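Local coordinates for metallo-beta-lactamase family protein (Staphylococcus aureus, PDB 3R2U) that is probably a hydrolase of the metallo-beta-lactamase superfamily, holding an iron(III) ion in its metal site and carrying a rhodanese-like domain, at residues 132-137 against 153-158. Numbering follows the deposited sequence.
Sequences NIKLKV and TDEGAG
Asn-132 CB packs directly on the Gly-156 backbone, 3.6 Å from Gly-156 CA, a tight approach that suits the lack of a side chain there. The carbonyl oxygen of Asn-132 faces Glu-155, whose CB comes within 3.4 Å, and a water links that oxygen to Glu-155 OE1, although its leg to Asn-132 O is so short that the length is doubtful. Ile-133 turns its CB away from the 153-158 segment and touches it lightly, CA and CG2 both lying near the carbonyl oxygen of Thr-153. At Lys-134 the strand closes an antiparallel hydrogen-bonded pair with Thr-153: Lys-134 N donates to Thr-153 O at 3.1 Å, and Thr-153 N returns a bond of 2.9 Å to Lys-134 O, both nearly straight. After Thr-153 the chain makes an inverse gamma turn centred on Asp-154 and enters the 3-10 segment 155-157, which brings Glu-155 back over Lys-134. With CG anti to the backbone N (chi1 180°) and every later torsion extended, the lysine runs past the carboxylate at a slant, its CD 3.7 Å from Glu-155 OE2. The charged ends do not touch, NZ standing 4.6 Å from Glu-155 OE2, but a second water bridges them at the surface, and the opposite charges probably also attract directly. Strands 133-139 and 148-153 form a beta hairpin; this contact lies at its open end, while the far connection carries the iron ligand His-143. Within the alpha-beta/beta-alpha sandwich of the superfamily, strand 127-130 flanks 133-139 on its other side, its Tyr-129 touching Lys-134 and Glu-155; on the buried face Ile-133 and Leu-135 rest on Leu-152, and Met-25 of strand 25-32, from the other sheet, packs against Ile-133 and Asp-154.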
loop_
_atom_site.group_PDB
_atom_site.type_symbol
_atom_site.label_atom_id
_atom_site.label_comp_id
_atom_site.label_asym_id
_atom_site.label_seq_id
_atom_site.Cartn_x
_atom_site.Cartn_y
_atom_site.Cartn_z
ATOM N N ASN A 132 19.549 30.627 -1.963
ATOM C CA ASN A 132 19.303 32.068 -2.183
ATOM C C ASN A 132 18.018 32.585 -1.513
ATOM O O ASN A 132 17.721 33.779 -1.594
ATOM C CB ASN A 132 19.268 32.379 -3.673
ATOM C CG ASN A 132 20.585 32.068 -4.355
ATOM O OD1 ASN A 132 20.620 31.366 -5.356
ATOM N ND2 ASN A 132 21.667 32.578 -3.806
ATOM N N ILE A 133 17.268 31.697 -0.864
ATOM C CA ILE A 133 16.034 32.096 -0.156
ATOM C C ILE A 133 16.461 32.749 1.123
ATOM O O ILE A 133 17.350 32.248 1.814
ATOM C CB ILE A 133 15.133 30.907 0.232
ATOM C CG1 ILE A 133 14.778 30.039 -0.972
ATOM C CG2 ILE A 133 13.836 31.420 0.912
ATOM C CD1 ILE A 133 14.133 28.719 -0.550
ATOM N N LYS A 134 15.846 33.877 1.438
ATOM C CA LYS A 134 16.167 34.614 2.641
ATOM C C LYS A 134 15.005 34.524 3.615
ATOM O O LYS A 134 13.864 34.742 3.233
ATOM C CB LYS A 134 16.427 36.087 2.302
ATOM C CG LYS A 134 16.774 36.943 3.518
ATOM C CD LYS A 134 16.772 38.447 3.184
ATOM C CE LYS A 134 17.185 39.250 4.411
ATOM N NZ LYS A 134 17.143 40.721 4.238
ATOM N N LEU A 135 15.303 34.177 4.858
ATOM C CA LEU A 135 14.328 34.178 5.907
ATOM C C LEU A 135 14.768 35.166 6.973
ATOM O O LEU A 135 15.907 35.081 7.470
ATOM C CB LEU A 135 14.223 32.806 6.559
ATOM C CG LEU A 135 13.743 31.641 5.702
ATOM C CD1 LEU A 135 13.833 30.385 6.544
ATOM C CD2 LEU A 135 12.314 31.889 5.203
ATOM N N LYS A 136 13.881 36.088 7.342
ATOM C CA LYS A 136 14.178 37.012 8.422
ATOM C C LYS A 136 13.426 36.533 9.639
ATOM O O LYS A 136 12.221 36.235 9.569
ATOM C CB LYS A 136 13.799 38.448 8.086
ATOM C CG LYS A 136 14.098 39.448 9.245
ATOM C CD LYS A 136 14.075 40.905 8.799
ATOM C CE LYS A 136 15.349 41.300 7.998
ATOM N NZ LYS A 136 16.647 41.230 8.783
ATOM N N VAL A 137 14.159 36.400 10.742
ATOM C CA VAL A 137 13.588 35.969 12.007
ATOM C C VAL A 137 12.929 37.171 12.660
ATOM O O VAL A 137 13.544 38.242 12.788
ATOM C CB VAL A 137 14.673 35.405 12.963
ATOM C CG1 VAL A 137 14.078 35.065 14.350
ATOM C CG2 VAL A 137 15.332 34.158 12.348
ATOM N N THR A 153 11.642 35.927 1.718
ATOM C CA THR A 153 11.801 36.712 0.505
ATOM C C THR A 153 12.530 35.809 -0.508
ATOM O O THR A 153 13.603 35.246 -0.200
ATOM C CB THR A 153 12.551 38.013 0.777
ATOM O OG1 THR A 153 11.832 38.757 1.772
ATOM C CG2 THR A 153 12.682 38.865 -0.508
ATOM N N ASP A 154 11.942 35.672 -1.698
ATOM C CA ASP A 154 12.461 34.818 -2.786
ATOM C C ASP A 154 13.534 35.559 -3.590
ATOM O O ASP A 154 13.355 35.897 -4.775
ATOM C CB ASP A 154 11.280 34.397 -3.676
ATOM C CG ASP A 154 11.651 33.380 -4.774
ATOM O OD1 ASP A 154 12.794 32.865 -4.817
ATOM O OD2 ASP A 154 10.751 33.096 -5.605
ATOM N N GLU A 155 14.655 35.828 -2.936
ATOM C CA GLU A 155 15.723 36.578 -3.571
ATOM C C GLU A 155 16.339 35.896 -4.793
ATOM O O GLU A 155 16.812 36.575 -5.685
ATOM C CB GLU A 155 16.798 36.943 -2.558
ATOM C CG GLU A 155 16.292 37.922 -1.525
ATOM C CD GLU A 155 17.413 38.579 -0.722
ATOM O OE1 GLU A 155 18.492 37.970 -0.529
ATOM O OE2 GLU A 155 17.186 39.711 -0.271
ATOM N N GLY A 156 16.332 34.564 -4.840
ATOM C CA GLY A 156 16.882 33.852 -6.003
ATOM C C GLY A 156 16.111 34.188 -7.277
ATOM O O GLY A 156 16.629 34.057 -8.370
ATOM N N ALA A 157 14.856 34.607 -7.126
ATOM C CA ALA A 157 14.031 34.997 -8.265
ATOM C C ALA A 157 14.124 36.504 -8.474
ATOM O O ALA A 157 13.416 37.054 -9.302
ATOM C CB ALA A 157 12.562 34.575 -8.038
ATOM N N GLY A 158 14.974 37.173 -7.698
ATOM C CA GLY A 158 15.127 38.627 -7.782
ATOM C C GLY A 158 14.027 39.422 -7.078
ATOM O O GLY A 158 13.903 40.615 -7.290
HETATM O O HOH W 1 19.628 35.451 -1.380
HETATM O O HOH W 2 19.022 40.811 1.925
#